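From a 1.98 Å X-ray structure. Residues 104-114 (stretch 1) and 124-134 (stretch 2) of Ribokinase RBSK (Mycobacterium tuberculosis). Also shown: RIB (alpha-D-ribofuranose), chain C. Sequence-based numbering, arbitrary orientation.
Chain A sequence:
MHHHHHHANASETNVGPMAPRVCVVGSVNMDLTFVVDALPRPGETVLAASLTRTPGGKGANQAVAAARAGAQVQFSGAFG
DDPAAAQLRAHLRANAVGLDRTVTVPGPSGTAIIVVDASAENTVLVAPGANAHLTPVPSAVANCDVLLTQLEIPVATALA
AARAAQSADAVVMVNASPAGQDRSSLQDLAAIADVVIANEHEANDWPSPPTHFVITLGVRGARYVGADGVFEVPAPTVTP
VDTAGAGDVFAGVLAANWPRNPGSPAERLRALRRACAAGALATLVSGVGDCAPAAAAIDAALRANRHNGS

Stretch 1 (104-114) TVPGPSGTAII
Stretch 2 124-134: VLVAPGANAHL

How do the two backbones run against each other? They form neighbouring antiparallel strands, Thr111 to Ile114 against Val124 to Ala127, with axes 4.6 Å apart at closest approach and N-to-C directions 164° apart. Phi lies between -132° and -103° and psi between 104° and 147°. Thr111 faces Ala127 and Ile113 faces Leu125 as hydrogen-bonded pairs: Thr111 N to Ala127 O 2.9 Å, Ala127 N to Thr111 O 2.8 Å, Ile113 N to Leu125 O 2.7 Å, Leu125 N to Ile113 O 2.9 Å. Between them, Ala112 sits opposite Val126 (CA to CA 4.3 Å), and beyond Ile113/Leu125, Ile114 sits opposite Val124 (4.7 Å between CA atoms); neither pair has hydrogen bonds of its own. Ala112 CA nevertheless lies 3.2 Å from Leu125 O in a CA-H...O contact.

Which side chains meet on the face that carries the sugar? Ala112, Ile114, Val124 and Val126 share it. Both valines are t (chi1 173° for Val124 and 180° for Val126), while Ile114 is m, m (-41°, -70°), a conformation that brings its CD1 to 3.5 Å from Val124 CG2. Ala112 CB meets Val126 CG2 at 4.0 Å. Together they give the alpha-D-ribofuranose an apolar wall: Val124 CG1 and Val126 CG2 approach its C1 at 3.5 and 3.7 Å, and Ile114 CD1 its C3 at 3.8 Å. Such contacts suit a ribokinase's substrate.

What packs on the other face? Thr111, Ile113, Leu125 and Ala127 point there. Ile113 is m, m (-53°, -55°) and Leu125 is t, p (172°, 63°); their CB atoms stand 4.3 Å apart, so the contact begins at the base of both buried side chains. Thr111 takes m (-59°), its OG1 hydrogen-bonded elsewhere in the structure.

How does the pairing continue past the strands? Gly110 (phi/psi -57°/152°) packs its CA 3.3 Å from Pro128 O; a CB there would clash with that oxygen and with Asn131 ND2. Gly129, at 52°/-128°, has a positive phi that favours glycine, and a CB would strike Pro108 O and Ser109 O. The chain then enters a 3-10 segment, Ala130 to Ala132, where Ala130 N donates to Pro108 O at 2.9 Å. Asn131 is m (-57°, chi2 -71°), and its ND2 and N both donate to Pro128 O, at 2.9 and 3.0 Å. Val105, chi1 t (157°), points toward this segment, its CB 4.2 Å from Ala130 CB and its CG1 3.8 Å from CB of His133, which is m (-55°, chi2 -71°).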

# COMPACT_ATOMS: atom_id res chain seq x y z
N THR A 104 -21.24 11.77 -0.93
CA THR A 104 -19.89 12.20 -0.62
C THR A 104 -19.83 12.44 0.88
O THR A 104 -20.71 13.09 1.45
CB THR A 104 -19.51 13.44 -1.43
OG1 THR A 104 -19.48 13.07 -2.80
CG2 THR A 104 -18.09 13.94 -1.06
N VAL A 105 -18.81 11.88 1.53
CA VAL A 105 -18.61 12.01 2.97
C VAL A 105 -17.27 12.74 3.19
O VAL A 105 -16.36 12.59 2.37
CB VAL A 105 -18.68 10.59 3.63
CG1 VAL A 105 -17.97 10.53 4.96
CG2 VAL A 105 -20.16 10.19 3.80
N PRO A 106 -17.15 13.58 4.25
CA PRO A 106 -15.85 14.23 4.43
C PRO A 106 -14.68 13.24 4.62
O PRO A 106 -14.85 12.17 5.21
CB PRO A 106 -16.05 15.06 5.71
CG PRO A 106 -17.52 15.27 5.80
CD PRO A 106 -18.14 14.01 5.25
N GLY A 107 -13.51 13.59 4.12
CA GLY A 107 -12.30 12.80 4.37
C GLY A 107 -12.04 11.75 3.29
O GLY A 107 -12.67 11.74 2.24
N PRO A 108 -11.04 10.89 3.53
CA PRO A 108 -10.56 10.01 2.48
C PRO A 108 -11.56 8.95 2.00
O PRO A 108 -12.35 8.41 2.80
CB PRO A 108 -9.33 9.33 3.12
CG PRO A 108 -8.93 10.26 4.23
CD PRO A 108 -10.23 10.79 4.76
N SER A 109 -11.51 8.67 0.71
CA SER A 109 -12.15 7.47 0.16
C SER A 109 -11.43 6.25 0.76
O SER A 109 -10.28 6.36 1.19
CB SER A 109 -12.01 7.47 -1.37
OG SER A 109 -12.70 8.59 -1.94
N GLY A 110 -12.08 5.09 0.79
CA GLY A 110 -11.39 3.86 1.24
C GLY A 110 -10.13 3.49 0.47
O GLY A 110 -9.97 3.85 -0.70
N THR A 111 -9.20 2.81 1.15
CA THR A 111 -7.95 2.34 0.54
C THR A 111 -7.84 0.85 0.85
O THR A 111 -8.05 0.45 2.00
CB THR A 111 -6.69 3.05 1.16
OG1 THR A 111 -6.77 4.47 0.98
CG2 THR A 111 -5.37 2.53 0.50
N ALA A 112 -7.51 0.04 -0.15
CA ALA A 112 -7.23 -1.37 0.14
C ALA A 112 -5.87 -1.82 -0.37
O ALA A 112 -5.40 -1.33 -1.40
CB ALA A 112 -8.31 -2.25 -0.44
N ILE A 113 -5.25 -2.75 0.37
CA ILE A 113 -3.98 -3.34 -0.05
C ILE A 113 -4.27 -4.78 -0.45
O ILE A 113 -4.79 -5.56 0.36
CB ILE A 113 -2.92 -3.36 1.11
CG1 ILE A 113 -2.74 -1.97 1.74
CG2 ILE A 113 -1.55 -3.94 0.61
CD1 ILE A 113 -2.38 -0.87 0.73
N ILE A 114 -3.93 -5.13 -1.68
CA ILE A 114 -4.10 -6.49 -2.17
C ILE A 114 -2.69 -7.04 -2.42
O ILE A 114 -1.90 -6.42 -3.14
CB ILE A 114 -4.89 -6.55 -3.49
CG1 ILE A 114 -6.10 -5.58 -3.52
CG2 ILE A 114 -5.18 -8.03 -3.89
CD1 ILE A 114 -7.16 -5.93 -2.68
N VAL A 124 -6.23 -9.43 1.45
CA VAL A 124 -6.81 -8.09 1.28
C VAL A 124 -6.87 -7.41 2.64
O VAL A 124 -7.35 -8.00 3.62
CB VAL A 124 -8.22 -8.17 0.63
CG1 VAL A 124 -8.93 -6.78 0.60
CG2 VAL A 124 -8.14 -8.75 -0.78
N LEU A 125 -6.38 -6.16 2.71
CA LEU A 125 -6.44 -5.35 3.90
C LEU A 125 -7.07 -4.00 3.54
O LEU A 125 -6.60 -3.33 2.61
CB LEU A 125 -5.02 -5.08 4.43
CG LEU A 125 -4.84 -4.10 5.58
CD1 LEU A 125 -5.54 -4.58 6.82
CD2 LEU A 125 -3.34 -3.83 5.87
N VAL A 126 -8.09 -3.59 4.29
CA VAL A 126 -8.92 -2.43 3.90
C VAL A 126 -8.94 -1.40 5.01
O VAL A 126 -9.24 -1.72 6.16
CB VAL A 126 -10.39 -2.84 3.60
CG1 VAL A 126 -11.22 -1.61 3.19
CG2 VAL A 126 -10.45 -3.93 2.51
N ALA A 127 -8.63 -0.15 4.67
CA ALA A 127 -8.91 0.95 5.57
C ALA A 127 -10.16 1.59 4.96
O ALA A 127 -10.07 2.25 3.91
CB ALA A 127 -7.75 1.92 5.59
N PRO A 128 -11.33 1.35 5.57
CA PRO A 128 -12.57 1.68 4.88
C PRO A 128 -12.80 3.17 4.59
O PRO A 128 -13.54 3.49 3.66
CB PRO A 128 -13.66 1.10 5.78
CG PRO A 128 -13.05 1.00 7.11
CD PRO A 128 -11.58 0.72 6.88
N GLY A 129 -12.16 4.07 5.34
CA GLY A 129 -12.34 5.52 5.08
C GLY A 129 -13.82 5.91 5.04
O GLY A 129 -14.60 5.56 5.95
N ALA A 130 -14.22 6.59 3.97
CA ALA A 130 -15.61 7.04 3.79
C ALA A 130 -16.65 5.91 3.89
O ALA A 130 -17.78 6.14 4.37
CB ALA A 130 -15.75 7.78 2.46
N ASN A 131 -16.29 4.70 3.45
CA ASN A 131 -17.22 3.57 3.50
C ASN A 131 -17.74 3.27 4.90
O ASN A 131 -18.88 2.83 5.05
CB ASN A 131 -16.60 2.29 2.90
CG ASN A 131 -16.16 2.49 1.48
OD1 ASN A 131 -16.98 2.62 0.56
ND2 ASN A 131 -14.84 2.57 1.29
N ALA A 132 -16.91 3.52 5.92
CA ALA A 132 -17.30 3.32 7.32
C ALA A 132 -18.35 4.33 7.79
O ALA A 132 -18.95 4.17 8.84
CB ALA A 132 -16.06 3.40 8.24
N HIS A 133 -18.59 5.36 6.99
CA HIS A 133 -19.56 6.40 7.34
C HIS A 133 -20.77 6.44 6.43
O HIS A 133 -21.47 7.45 6.39
CB HIS A 133 -18.87 7.77 7.39
CG HIS A 133 -17.69 7.79 8.30
ND1 HIS A 133 -17.81 7.74 9.67
CD2 HIS A 133 -16.36 7.77 8.03
CE1 HIS A 133 -16.60 7.73 10.21
NE2 HIS A 133 -15.71 7.74 9.24
N LEU A 134 -21.00 5.37 5.68
CA LEU A 134 -22.22 5.24 4.89
C LEU A 134 -23.43 4.99 5.79
O LEU A 134 -23.51 3.95 6.45
CB LEU A 134 -22.10 4.13 3.84
CG LEU A 134 -23.34 3.96 2.94
CD1 LEU A 134 -23.52 5.16 2.02
CD2 LEU A 134 -23.30 2.66 2.12
O5 RIB C . -12.57 -8.53 -3.03
C5 RIB C . -11.47 -7.64 -3.36
C4 RIB C . -11.82 -6.22 -2.88
O4 RIB C . -11.79 -6.21 -1.44
C3 RIB C . -10.80 -5.18 -3.29
O3 RIB C . -11.16 -4.42 -4.48
C2 RIB C . -10.63 -4.31 -2.06
O2 RIB C . -10.99 -2.95 -2.32
C1 RIB C . -11.47 -4.92 -0.95
O1 RIB C . -12.70 -4.20 -0.75